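Local coordinates for aldehyde dehydrogenase family protein (Pseudomonas syringae pv. tomato, PDB 5IUV) that probably oxidises indole-3-acetaldehyde to the auxin indole-3-acetic acid, using NAD+ as the electron acceptor, at residues Lys247-Leu252 / Leu266-Lys271; Ile275-Ala280 / Glu416-Ile421; Pro281-Ala286 / Arg312-Arg317; Gly468-Lys471 / Gly476-Lys479. All blocks are in the same frame, centred on the assembly; numbering follows the deposited sequence.

The four contacts form two pairs, one around each of the two large sheets of the chain. Contact 1 runs along the cofactor from adenine to nicotinamide, and contact 4, its centre about 11 Å away, lies beside its Glu267; both also meet the second subunit. Contacts 2 and 3 are about 12 Å apart between centres: contact 2 includes the end of strand 273-276, and the helices of contact 3 pack on it. The centres of contacts 1 and 2 are about 27 Å apart. Contact 3 is nested in the loop closed by contact 2, and contact 4 comes last. One of the passages linking cofactor-binding and catalytic parts is the short run from 266-271 to 275-280.

Contact 1: residues Lys247-Leu252 / Leu266-Lys271; sequences KIAKQL and LEAGGK. With NAD (nicotinamide-adenine-dinucleotide), chain C.
Ala249 and Leu266 meet in a buried apolar contact between helix 246-258 and the end of strand 263-267, the last two elements of a beta-alpha-beta unit in the Rossmann-like NAD-binding domain. Both methyls of Leu266 press on the same alanine, each near its O and its CB: CD2 is 3.9 Å from Ala249 CB, and CD1 rests 3.6 Å from Ala249 O. The CG of Leu266 stands anti to its carbonyl carbon (chi1 -50°), which brings the branch up against the helix. Leu252 CD1 adds a looser touch on the same CD2, and Ala268 CB approaches Ala249 CB from beyond the strand end. Met261 of the second subunit packs on both Ala249 and Leu266, so the interior of the unit continues into the subunit interface.

The cofactor lines the other side of these elements. Ile248 CG2, anti to the backbone N, lies over the adenine face, 3.6 Å from NAD C5A, and Leu252 CD2 reaches the rim of the same face at NAD C2A, 3.8 Å away. At the far end of the dinucleotide, Glu267 points away from the helix. Its CB sits 3.3 Å from the carboxamide oxygen O7N, and its OE1 accepts a weak bond from NAD N7N (3.4 Å, N-H...O angle 140°).

Glu267 is predicted to be an active-site residue. Alanine and leucine side chains join strand to helix by apolar packing, whereas Glu267 presents its carboxylate to the nicotinamide; the weak bond implies only a light hold on the carboxamide by that group.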
loop_
_atom_site.group_PDB
_atom_site.type_symbol
_atom_site.label_atom_id
_atom_site.label_comp_id
_atom_site.label_asym_id
_atom_site.label_seq_id
_atom_site.Cartn_x
_atom_site.Cartn_y
_atom_site.Cartn_z
ATOM N N LYS A 247 -12.422 31.447 -9.014
ATOM C CA LYS A 247 -12.034 32.360 -10.087
ATOM C C LYS A 247 -10.516 32.491 -10.261
ATOM O O LYS A 247 -9.998 32.421 -11.382
ATOM C CB LYS A 247 -12.635 33.741 -9.844
ATOM C CG LYS A 247 -12.249 34.768 -10.890
ATOM C CD LYS A 247 -12.538 36.180 -10.405
ATOM C CE LYS A 247 -12.265 37.207 -11.488
ATOM N NZ LYS A 247 -13.215 37.052 -12.622
ATOM N N ILE A 248 -9.807 32.698 -9.157
ATOM C CA ILE A 248 -8.353 32.816 -9.207
ATOM C C ILE A 248 -7.709 31.456 -9.471
ATOM O O ILE A 248 -6.702 31.362 -10.168
ATOM C CB ILE A 248 -7.784 33.413 -7.901
ATOM C CG1 ILE A 248 -8.334 34.824 -7.679
ATOM C CG2 ILE A 248 -6.256 33.450 -7.942
ATOM C CD1 ILE A 248 -7.993 35.787 -8.800
ATOM N N ALA A 249 -8.303 30.404 -8.920
ATOM C CA ALA A 249 -7.809 29.052 -9.153
ATOM C C ALA A 249 -7.736 28.738 -10.646
ATOM O O ALA A 249 -6.726 28.224 -11.123
ATOM C CB ALA A 249 -8.690 28.027 -8.427
ATOM N N LYS A 250 -8.794 29.070 -11.383
ATOM C CA LYS A 250 -8.808 28.891 -12.832
ATOM C C LYS A 250 -7.706 29.681 -13.533
ATOM O O LYS A 250 -7.091 29.188 -14.475
ATOM C CB LYS A 250 -10.175 29.284 -13.413
ATOM C CG LYS A 250 -11.292 28.287 -13.158
ATOM C CD LYS A 250 -12.618 28.904 -13.557
ATOM C CE LYS A 250 -13.734 27.904 -13.460
ATOM N NZ LYS A 250 -15.053 28.522 -13.785
ATOM N N GLN A 251 -7.463 30.904 -13.072
ATOM C CA GLN A 251 -6.445 31.755 -13.664
ATOM C C GLN A 251 -5.050 31.155 -13.501
ATOM O O GLN A 251 -4.178 31.384 -14.330
ATOM C CB GLN A 251 -6.498 33.151 -13.036
ATOM C CG GLN A 251 -5.588 34.189 -13.711
ATOM C CD GLN A 251 -5.901 34.464 -15.182
ATOM O OE1 GLN A 251 -5.036 34.315 -16.046
ATOM N NE2 GLN A 251 -7.118 34.910 -15.462
ATOM N N LEU A 252 -4.837 30.391 -12.433
ATOM C CA LEU A 252 -3.536 29.745 -12.224
ATOM C C LEU A 252 -3.284 28.661 -13.279
ATOM O O LEU A 252 -2.153 28.450 -13.701
ATOM C CB LEU A 252 -3.428 29.134 -10.817
ATOM C CG LEU A 252 -3.523 30.033 -9.573
ATOM C CD1 LEU A 252 -2.812 29.369 -8.406
ATOM C CD2 LEU A 252 -2.972 31.437 -9.814
ATOM N N LEU A 266 -5.180 22.786 -6.802
ATOM C CA LEU A 266 -6.124 23.814 -6.375
ATOM C C LEU A 266 -7.071 23.344 -5.280
ATOM O O LEU A 266 -7.612 22.240 -5.343
ATOM C CB LEU A 266 -6.953 24.291 -7.575
ATOM C CG LEU A 266 -6.145 24.681 -8.816
ATOM C CD1 LEU A 266 -7.028 24.775 -10.059
ATOM C CD2 LEU A 266 -5.422 25.990 -8.554
ATOM N N GLU A 267 -7.276 24.205 -4.290
ATOM C CA GLU A 267 -8.322 24.026 -3.293
ATOM C C GLU A 267 -9.177 25.284 -3.339
ATOM O O GLU A 267 -8.716 26.352 -2.956
ATOM C CB GLU A 267 -7.733 23.810 -1.898
ATOM C CG GLU A 267 -6.810 22.601 -1.781
ATOM C CD GLU A 267 -7.488 21.418 -1.105
ATOM O OE1 GLU A 267 -8.609 21.602 -0.579
ATOM O OE2 GLU A 267 -6.901 20.314 -1.093
ATOM N N ALA A 268 -10.408 25.170 -3.822
ATOM C CA ALA A 268 -11.185 26.354 -4.146
ATOM C C ALA A 268 -12.479 26.427 -3.348
ATOM O O ALA A 268 -12.570 25.894 -2.247
ATOM C CB ALA A 268 -11.474 26.401 -5.638
ATOM N N GLY A 269 -13.479 27.094 -3.905
ATOM C CA GLY A 269 -14.701 27.359 -3.169
ATOM C C GLY A 269 -15.541 26.136 -2.855
ATOM O O GLY A 269 -15.235 25.016 -3.273
ATOM N N GLY A 270 -16.613 26.359 -2.105
ATOM C CA GLY A 270 -17.559 25.305 -1.803
ATOM C C GLY A 270 -18.955 25.865 -1.617
ATOM O O GLY A 270 -19.130 27.054 -1.368
ATOM N N LYS A 271 -19.953 25.001 -1.757
ATOM C CA LYS A 271 -21.321 25.329 -1.368
ATOM C C LYS A 271 -21.919 24.061 -0.778
ATOM O O LYS A 271 -22.816 23.451 -1.355
ATOM C CB LYS A 271 -22.146 25.829 -2.554
ATOM C CG LYS A 271 -23.463 26.501 -2.154
ATOM C CD LYS A 271 -23.239 27.917 -1.612
ATOM C CE LYS A 271 -24.522 28.489 -1.002
ATOM N NZ LYS A 271 -24.325 29.843 -0.393
HETATM P PA NAD C . -8.578 34.663 -3.529
HETATM O O1A NAD C . -8.851 33.734 -4.649
HETATM O O2A NAD C . -9.027 36.088 -3.782
HETATM O O5B NAD C . -7.038 34.659 -3.180
HETATM C C5B NAD C . -6.330 33.586 -2.526
HETATM C C4B NAD C . -4.859 33.905 -2.618
HETATM O O4B NAD C . -4.503 34.081 -4.006
HETATM C C3B NAD C . -4.360 35.160 -1.894
HETATM O O3B NAD C . -3.062 34.948 -1.349
HETATM C C2B NAD C . -4.316 36.203 -3.012
HETATM O O2B NAD C . -3.393 37.253 -2.738
HETATM C C1B NAD C . -3.882 35.335 -4.190
HETATM N N9A NAD C . -4.215 35.825 -5.525
HETATM C C8A NAD C . -5.227 36.677 -5.880
HETATM N N7A NAD C . -5.224 37.017 -7.146
HETATM C C5A NAD C . -4.143 36.315 -7.671
HETATM C C6A NAD C . -3.632 36.203 -8.981
HETATM N N6A NAD C . -4.112 36.878 -10.031
HETATM N N1A NAD C . -2.577 35.375 -9.171
HETATM C C2A NAD C . -2.064 34.730 -8.118
HETATM N N3A NAD C . -2.452 34.769 -6.840
HETATM C C4A NAD C . -3.514 35.579 -6.682
HETATM O O3 NAD C . -9.321 34.128 -2.210
HETATM P PN NAD C . -9.476 34.689 -0.715
HETATM O O1N NAD C . -10.477 35.780 -0.776
HETATM O O2N NAD C . -8.130 34.978 -0.167
HETATM O O5D NAD C . -10.026 33.417 0.080
HETATM C C5D NAD C . -11.422 33.045 0.069
HETATM C C4D NAD C . -11.584 31.858 -0.848
HETATM O O4D NAD C . -10.765 30.765 -0.369
HETATM C C3D NAD C . -12.994 31.287 -0.924
HETATM O O3D NAD C . -13.347 31.044 -2.282
HETATM C C2D NAD C . -12.860 29.992 -0.115
HETATM O O2D NAD C . -13.755 28.939 -0.459
HETATM C C1D NAD C . -11.418 29.545 -0.450
HETATM N N1N NAD C . -10.889 28.596 0.618
HETATM C C2N NAD C . -10.700 27.258 0.192
HETATM C C3N NAD C . -10.165 26.328 1.071
HETATM C C7N NAD C . -10.004 24.873 0.711
HETATM O O7N NAD C . -10.528 24.432 -0.334
HETATM N N7N NAD C . -9.405 24.093 1.577
HETATM C C4N NAD C . -9.845 26.737 2.367
HETATM C C5N NAD C . -10.070 28.048 2.772
HETATM C C6N NAD C . -10.590 28.968 1.876
#

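Contact 2: residues Ile275-Ala280 / Glu416-Ile421; sequences IVFADA and EEAIQI
The helical turn that brings Ala418 up to Ile275 is closed by the backbone bond from Ile421 N to Glu417 O, at 2.9 Å the shortest polar bond within the two segments. Between strand end and helix the meeting is wholly apolar. Ala418 CB makes the contact for the helix: it points at the strand and approaches Ile275 CG2 to 4.0 Å. That methyl stands anti to the backbone N of Ile275, while CG1 lies beside the N (chi1 -53°) and carries CD1 toward the helix, 4.2 Å from Ala418 O. Phe277, two residues on, starts out across the contact and swings its ring in. Its CZ lies 4.4 Å from Ala418 CB, an oblique approach that leaves the alanine methyl in the notch between isoleucine and phenylalanine.

Phe412, on strand 406-412, fills in beside them: it meets the Phe277 ring edge-to-face and also touches Ile275 and Ala418. The backbone of Ile275 is held in the sheet by Ala432 and Trp434, and Phe277 is likewise tied to Trp434, so the apolar side chains project from an inner strand of the sheet. Directly after the strand, the chain reverses in a type I turn, closed by Ala280 N bonding to Phe277 O at 3.1 Å.

The methyl of a small helical residue thus docks against side chains from the strand it packs on, the usual alpha-on-beta packing of a layered alpha/beta fold, here joining helix 415-423 to the sheet of the aldehyde dehydrogenase catalytic domain.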
loop_
_atom_site.group_PDB
_atom_site.type_symbol
_atom_site.label_atom_id
_atom_site.label_comp_id
_atom_site.label_asym_id
_atom_site.label_seq_id
_atom_site.Cartn_x
_atom_site.Cartn_y
_atom_site.Cartn_z
ATOM N N ILE A 275 -27.289 17.532 4.756
ATOM C CA ILE A 275 -28.562 16.828 4.590
ATOM C C ILE A 275 -29.042 16.137 5.862
ATOM O O ILE A 275 -28.412 15.198 6.356
ATOM C CB ILE A 275 -28.470 15.769 3.475
ATOM C CG1 ILE A 275 -27.939 16.400 2.186
ATOM C CG2 ILE A 275 -29.829 15.126 3.236
ATOM C CD1 ILE A 275 -27.542 15.374 1.144
ATOM N N VAL A 276 -30.178 16.594 6.373
ATOM C CA VAL A 276 -30.724 16.070 7.613
ATOM C C VAL A 276 -31.993 15.276 7.337
ATOM O O VAL A 276 -33.018 15.836 6.943
ATOM C CB VAL A 276 -31.024 17.200 8.615
ATOM C CG1 VAL A 276 -31.511 16.624 9.937
ATOM C CG2 VAL A 276 -29.783 18.063 8.827
ATOM N N PHE A 277 -31.908 13.965 7.529
ATOM C CA PHE A 277 -33.053 13.081 7.337
ATOM C C PHE A 277 -33.891 13.005 8.598
ATOM O O PHE A 277 -33.392 13.235 9.701
ATOM C CB PHE A 277 -32.600 11.677 6.940
ATOM C CG PHE A 277 -32.167 11.558 5.513
ATOM C CD1 PHE A 277 -33.102 11.394 4.501
ATOM C CD2 PHE A 277 -30.823 11.591 5.179
ATOM C CE1 PHE A 277 -32.702 11.274 3.181
ATOM C CE2 PHE A 277 -30.418 11.467 3.862
ATOM C CZ PHE A 277 -31.360 11.312 2.862
ATOM N N ALA A 278 -35.165 12.667 8.425
ATOM C CA ALA A 278 -36.096 12.543 9.536
ATOM C C ALA A 278 -35.603 11.539 10.572
ATOM O O ALA A 278 -35.882 11.686 11.761
ATOM C CB ALA A 278 -37.481 12.141 9.024
ATOM N N ASP A 279 -34.873 10.520 10.133
ATOM C CA ASP A 279 -34.415 9.494 11.068
ATOM C C ASP A 279 -32.978 9.708 11.552
ATOM O O ASP A 279 -32.296 8.749 11.906
ATOM C CB ASP A 279 -34.559 8.100 10.445
ATOM C CG ASP A 279 -33.584 7.848 9.304
ATOM O OD1 ASP A 279 -32.986 8.802 8.767
ATOM O OD2 ASP A 279 -33.428 6.671 8.927
ATOM N N ALA A 280 -32.519 10.958 11.560
ATOM C CA ALA A 280 -31.253 11.296 12.213
ATOM C C ALA A 280 -31.272 10.790 13.651
ATOM O O ALA A 280 -32.289 10.907 14.332
ATOM C CB ALA A 280 -31.011 12.810 12.185
ATOM N N GLU A 416 -33.574 10.481 -2.991
ATOM C CA GLU A 416 -33.171 10.733 -4.366
ATOM C C GLU A 416 -33.175 12.231 -4.684
ATOM O O GLU A 416 -32.271 12.732 -5.350
ATOM C CB GLU A 416 -34.089 9.975 -5.332
ATOM C CG GLU A 416 -33.962 8.446 -5.263
ATOM C CD GLU A 416 -34.448 7.842 -3.940
ATOM O OE1 GLU A 416 -35.366 8.413 -3.312
ATOM O OE2 GLU A 416 -33.900 6.797 -3.524
ATOM N N GLU A 417 -34.184 12.944 -4.193
ATOM C CA GLU A 417 -34.255 14.387 -4.409
ATOM C C GLU A 417 -33.162 15.105 -3.614
ATOM O O GLU A 417 -32.569 16.070 -4.090
ATOM C CB GLU A 417 -35.636 14.933 -4.025
ATOM C CG GLU A 417 -35.831 16.398 -4.408
ATOM C CD GLU A 417 -37.086 17.021 -3.816
ATOM O OE1 GLU A 417 -37.794 16.342 -3.039
ATOM O OE2 GLU A 417 -37.357 18.202 -4.128
ATOM N N ALA A 418 -32.898 14.624 -2.404
ATOM C CA ALA A 418 -31.853 15.197 -1.563
ATOM C C ALA A 418 -30.509 15.149 -2.281
ATOM O O ALA A 418 -29.770 16.127 -2.304
ATOM C CB ALA A 418 -31.777 14.462 -0.233
ATOM N N ILE A 419 -30.216 14.004 -2.886
ATOM C CA ILE A 419 -28.978 13.815 -3.630
ATOM C C ILE A 419 -28.925 14.715 -4.869
ATOM O O ILE A 419 -27.898 15.333 -5.148
ATOM C CB ILE A 419 -28.810 12.330 -4.029
ATOM C CG1 ILE A 419 -28.576 11.484 -2.769
ATOM C CG2 ILE A 419 -27.654 12.150 -5.014
ATOM C CD1 ILE A 419 -28.826 9.985 -2.949
ATOM N N GLN A 420 -30.033 14.799 -5.598
ATOM C CA GLN A 420 -30.093 15.643 -6.791
ATOM C C GLN A 420 -29.821 17.104 -6.441
ATOM O O GLN A 420 -29.028 17.771 -7.107
ATOM C CB GLN A 420 -31.457 15.511 -7.479
ATOM C CG GLN A 420 -31.499 16.017 -8.927
ATOM C CD GLN A 420 -31.572 17.539 -9.045
ATOM O OE1 GLN A 420 -32.174 18.215 -8.205
ATOM N NE2 GLN A 420 -30.958 18.083 -10.092
ATOM N N ILE A 421 -30.480 17.599 -5.399
ATOM C CA ILE A 421 -30.290 18.980 -4.978
ATOM C C ILE A 421 -28.860 19.201 -4.503
ATOM O O ILE A 421 -28.221 20.186 -4.864
ATOM C CB ILE A 421 -31.266 19.372 -3.855
ATOM C CG1 ILE A 421 -32.692 19.416 -4.397
ATOM C CG2 ILE A 421 -30.891 20.735 -3.269
ATOM C CD1 ILE A 421 -33.743 19.453 -3.322
#

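Contact 3: residues Pro281-Ala286 / Arg312-Arg317; sequences PDLQAA and RSIKDR
Leu283 divides its two methyls between Ile314 and Arg317. CD2 meets Ile314 CD1 at 3.9 Å, a plain apolar touch, while CD1 sits over one face of the Arg317 guanidinium, 3.4 Å from NH1 and displaced toward the rim of the group. The arginine gets there by stretching out: CG is anti to the backbone N (chi1 179°) and the chain stays extended to NE, so the flat group lies across the leucine as a lid on its solvent-facing side. Ile314 instead places CG1 between its backbone N and carbonyl carbon (chi1 57°), which directs CD1 inward to the leucine.

Both helices belong to the alpha/beta catalytic domain. Strand 273-276, helix 283-295 and the parallel strand 307-311 make a beta-alpha-beta crossover, and helix 312-326 follows immediately. Val276 on the first strand touches both Leu283 and Ile314, and Phe318, one turn beyond Ile314, packs on Leu283 and Ala286.

Farther out, Asp282 N-caps the helix that carries Leu283. Its OD1 accepts from Ala285 N at 3.2 Å with a nearly straight N-H...O angle of 168°, the donor lying well above the carboxylate plane. Gln284 N makes a weaker, more bent bond to the same oxygen. The backbone bond from Ala286 N to Asp282 O, 3.0 Å, closes the first turn just behind the leucine.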
loop_
_atom_site.group_PDB
_atom_site.type_symbol
_atom_site.label_atom_id
_atom_site.label_comp_id
_atom_site.label_asym_id
_atom_site.label_seq_id
_atom_site.Cartn_x
_atom_site.Cartn_y
_atom_site.Cartn_z
ATOM N N PRO A 281 -30.151 10.217 14.118
ATOM C CA PRO A 281 -30.127 9.623 15.464
ATOM C C PRO A 281 -30.315 10.651 16.582
ATOM O O PRO A 281 -30.893 10.333 17.618
ATOM C CB PRO A 281 -28.735 8.977 15.546
ATOM C CG PRO A 281 -27.926 9.644 14.497
ATOM C CD PRO A 281 -28.882 10.013 13.396
ATOM N N ASP A 282 -29.846 11.874 16.360
ATOM C CA ASP A 282 -29.880 12.909 17.389
ATOM C C ASP A 282 -30.170 14.260 16.748
ATOM O O ASP A 282 -29.256 14.927 16.260
ATOM C CB ASP A 282 -28.546 12.946 18.145
ATOM C CG ASP A 282 -28.613 13.750 19.438
ATOM O OD1 ASP A 282 -29.439 14.684 19.538
ATOM O OD2 ASP A 282 -27.823 13.445 20.359
ATOM N N LEU A 283 -31.434 14.665 16.737
ATOM C CA LEU A 283 -31.800 15.900 16.051
ATOM C C LEU A 283 -31.206 17.134 16.721
ATOM O O LEU A 283 -30.933 18.125 16.053
ATOM C CB LEU A 283 -33.318 16.045 15.962
ATOM C CG LEU A 283 -33.992 15.425 14.736
ATOM C CD1 LEU A 283 -35.472 15.791 14.719
ATOM C CD2 LEU A 283 -33.314 15.880 13.450
ATOM N N GLN A 284 -31.019 17.088 18.038
ATOM C CA GLN A 284 -30.430 18.232 18.732
ATOM C C GLN A 284 -28.977 18.407 18.307
ATOM O O GLN A 284 -28.516 19.521 18.050
ATOM C CB GLN A 284 -30.530 18.069 20.249
ATOM C CG GLN A 284 -30.075 19.305 21.018
ATOM C CD GLN A 284 -30.927 20.525 20.717
ATOM O OE1 GLN A 284 -32.150 20.485 20.832
ATOM N NE2 GLN A 284 -30.282 21.616 20.328
ATOM N N ALA A 285 -28.259 17.291 18.220
ATOM C CA ALA A 285 -26.892 17.301 17.723
ATOM C C ALA A 285 -26.846 17.824 16.288
ATOM O O ALA A 285 -25.965 18.605 15.935
ATOM C CB ALA A 285 -26.288 15.907 17.810
ATOM N N ALA A 286 -27.803 17.407 15.468
ATOM C CA ALA A 286 -27.867 17.885 14.086
ATOM C C ALA A 286 -28.147 19.389 14.035
ATOM O O ALA A 286 -27.618 20.103 13.181
ATOM C CB ALA A 286 -28.927 17.121 13.305
ATOM N N ARG A 312 -38.722 17.112 4.675
ATOM C CA ARG A 312 -39.836 18.024 4.922
ATOM C C ARG A 312 -40.627 17.683 6.191
ATOM O O ARG A 312 -41.074 18.580 6.898
ATOM C CB ARG A 312 -40.769 18.055 3.710
ATOM C CG ARG A 312 -41.848 19.127 3.800
ATOM C CD ARG A 312 -42.397 19.484 2.429
ATOM N NE ARG A 312 -41.363 20.036 1.558
ATOM C CZ ARG A 312 -40.974 19.475 0.417
ATOM N NH1 ARG A 312 -41.549 18.353 0.003
ATOM N NH2 ARG A 312 -40.016 20.042 -0.312
ATOM N N SER A 313 -40.755 16.394 6.492
ATOM C CA SER A 313 -41.557 15.944 7.626
ATOM C C SER A 313 -41.005 16.365 8.999
ATOM O O SER A 313 -41.725 16.300 9.992
ATOM C CB SER A 313 -41.713 14.420 7.583
ATOM O OG SER A 313 -40.452 13.775 7.596
ATOM N N ILE A 314 -39.741 16.784 9.066
ATOM C CA ILE A 314 -39.189 17.273 10.333
ATOM C C ILE A 314 -38.847 18.763 10.290
ATOM O O ILE A 314 -38.365 19.326 11.275
ATOM C CB ILE A 314 -37.914 16.501 10.754
ATOM C CG1 ILE A 314 -36.843 16.587 9.666
ATOM C CG2 ILE A 314 -38.249 15.055 11.093
ATOM C CD1 ILE A 314 -35.425 16.473 10.192
ATOM N N LYS A 315 -39.098 19.392 9.149
ATOM C CA LYS A 315 -38.713 20.783 8.931
ATOM C C LYS A 315 -39.312 21.739 9.969
ATOM O O LYS A 315 -38.607 22.591 10.516
ATOM C CB LYS A 315 -39.113 21.203 7.519
ATOM C CG LYS A 315 -39.332 22.688 7.332
ATOM C CD LYS A 315 -38.030 23.437 7.212
ATOM C CE LYS A 315 -38.241 24.727 6.442
ATOM N NZ LYS A 315 -39.274 25.601 7.067
ATOM N N ASP A 316 -40.605 21.590 10.250
ATOM C CA ASP A 316 -41.283 22.492 11.177
ATOM C C ASP A 316 -40.766 22.364 12.608
ATOM O O ASP A 316 -40.789 23.328 13.372
ATOM C CB ASP A 316 -42.797 22.252 11.148
ATOM C CG ASP A 316 -43.447 22.785 9.886
ATOM O OD1 ASP A 316 -42.855 23.676 9.242
ATOM O OD2 ASP A 316 -44.555 22.319 9.543
ATOM N N ARG A 317 -40.309 21.174 12.968
ATOM C CA ARG A 317 -39.734 20.957 14.288
ATOM C C ARG A 317 -38.255 21.348 14.317
ATOM O O ARG A 317 -37.770 21.884 15.309
ATOM C CB ARG A 317 -39.900 19.491 14.714
ATOM C CG ARG A 317 -39.298 19.178 16.075
ATOM C CD ARG A 317 -39.039 17.687 16.265
ATOM N NE ARG A 317 -38.158 17.450 17.407
ATOM C CZ ARG A 317 -37.641 16.266 17.724
ATOM N NH1 ARG A 317 -37.915 15.200 16.984
ATOM N NH2 ARG A 317 -36.844 16.152 18.778
#

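Contact 4: residues Gly468-Lys471 / Gly476-Lys479; sequences GGFK and GRDK
Arg477 joins Gly476 to Gly469 through its guanidinium group. NH1 donates to Gly476 O, the carbonyl just before it, at 2.9 Å and 154°; the oxygen is close to the guanidinium plane, but NH1 comes from above the plane of that carbonyl. The same nitrogen donates across the contact to Gly469 O at 3.1 Å; this bond is bent to 136°, and the donor stands above the carbonyl plane. NH2 reaches that oxygen too, but weakly. Its stronger partners belong to the second subunit, where it bonds to Leu490 O and forms a salt bridge with Glu489.

The arginine side chain turns at chi2 and folds back over the glycine backbone, which has no side chain in the way. Arg477 CD lies 3.7 Å from Gly468 CA, and the carbon of the Gly468 carbonyl sits under one face of the guanidinium. A water completes the bridge, accepting from Gly469 N at 2.9 Å and donating to Gly476 O at 2.8 Å. At the outer end, Phe470 CE1 is 3.7 Å from Arg477 NH2, with ring and guanidinium planes 29° apart; Leu490 of the second subunit packs on the phenylalanine.

On the inner side, Gly468 and the Asp478 backbone border the carboxylate of Glu267, a predicted active-site residue. Lys486 and Lys177 hold Asp478 and probably offset its closeness to that like charge. These loops flank strand 474-475, antiparallel to strand 263-267, and lie between Glu267 and the second subunit, consistent with an aldehyde dehydrogenase active-site wall at the interface.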
loop_
_atom_site.group_PDB
_atom_site.type_symbol
_atom_site.label_atom_id
_atom_site.label_comp_id
_atom_site.label_asym_id
_atom_site.label_seq_id
_atom_site.Cartn_x
_atom_site.Cartn_y
_atom_site.Cartn_z
ATOM N N GLY A 468 -10.233 17.994 0.003
ATOM C CA GLY A 468 -10.162 18.716 -1.262
ATOM C C GLY A 468 -11.391 18.516 -2.123
ATOM O O GLY A 468 -12.333 17.859 -1.706
ATOM N N GLY A 469 -11.384 19.062 -3.336
ATOM C CA GLY A 469 -12.620 19.155 -4.100
ATOM C C GLY A 469 -12.859 18.181 -5.237
ATOM O O GLY A 469 -11.921 17.646 -5.837
ATOM N N PHE A 470 -14.140 17.925 -5.493
ATOM C CA PHE A 470 -14.619 17.435 -6.782
ATOM C C PHE A 470 -14.874 18.666 -7.633
ATOM O O PHE A 470 -15.108 19.743 -7.088
ATOM C CB PHE A 470 -15.923 16.637 -6.649
ATOM C CG PHE A 470 -15.750 15.210 -6.183
ATOM C CD1 PHE A 470 -14.927 14.897 -5.115
ATOM C CD2 PHE A 470 -16.470 14.186 -6.788
ATOM C CE1 PHE A 470 -14.796 13.584 -4.684
ATOM C CE2 PHE A 470 -16.342 12.876 -6.357
ATOM C CZ PHE A 470 -15.504 12.578 -5.302
ATOM N N LYS A 471 -14.852 18.511 -8.952
ATOM C CA LYS A 471 -15.297 19.567 -9.868
ATOM C C LYS A 471 -14.605 20.907 -9.607
ATOM O O LYS A 471 -13.388 20.950 -9.465
ATOM C CB LYS A 471 -16.820 19.716 -9.785
ATOM C CG LYS A 471 -17.576 18.460 -10.225
ATOM C CD LYS A 471 -19.084 18.678 -10.279
ATOM C CE LYS A 471 -19.734 18.408 -8.937
ATOM N NZ LYS A 471 -21.232 18.498 -9.008
ATOM N N GLY A 476 -6.684 17.499 -6.306
ATOM C CA GLY A 476 -5.701 17.108 -5.309
ATOM C C GLY A 476 -6.213 17.275 -3.887
ATOM O O GLY A 476 -7.291 17.822 -3.655
ATOM N N ARG A 477 -5.428 16.814 -2.922
ATOM C CA ARG A 477 -5.900 16.756 -1.549
ATOM C C ARG A 477 -4.855 17.269 -0.573
ATOM O O ARG A 477 -3.667 17.013 -0.746
ATOM C CB ARG A 477 -6.291 15.316 -1.183
ATOM C CG ARG A 477 -7.403 14.715 -2.042
ATOM C CD ARG A 477 -8.747 15.362 -1.716
ATOM N NE ARG A 477 -9.857 14.805 -2.493
ATOM C CZ ARG A 477 -10.288 15.295 -3.653
ATOM N NH1 ARG A 477 -9.695 16.353 -4.194
ATOM N NH2 ARG A 477 -11.323 14.728 -4.271
ATOM N N ASP A 478 -5.318 18.003 0.439
ATOM C CA ASP A 478 -4.495 18.398 1.579
ATOM C C ASP A 478 -4.748 17.431 2.727
ATOM O O ASP A 478 -5.778 16.754 2.753
ATOM C CB ASP A 478 -4.806 19.835 2.020
ATOM C CG ASP A 478 -4.184 20.882 1.111
ATOM O OD1 ASP A 478 -3.214 20.565 0.394
ATOM O OD2 ASP A 478 -4.661 22.032 1.123
ATOM N N LYS A 479 -3.804 17.384 3.668
ATOM C CA LYS A 479 -3.798 16.432 4.776
ATOM C C LYS A 479 -3.601 15.003 4.273
ATOM O O LYS A 479 -3.576 14.758 3.067
ATOM C CB LYS A 479 -5.082 16.551 5.618
ATOM C CG LYS A 479 -5.274 17.954 6.208
ATOM C CD LYS A 479 -6.351 17.988 7.281
ATOM C CE LYS A 479 -7.704 17.560 6.730
ATOM N NZ LYS A 479 -8.663 17.244 7.825
HETATM O O HOH W 1 -8.747 20.246 -3.835
#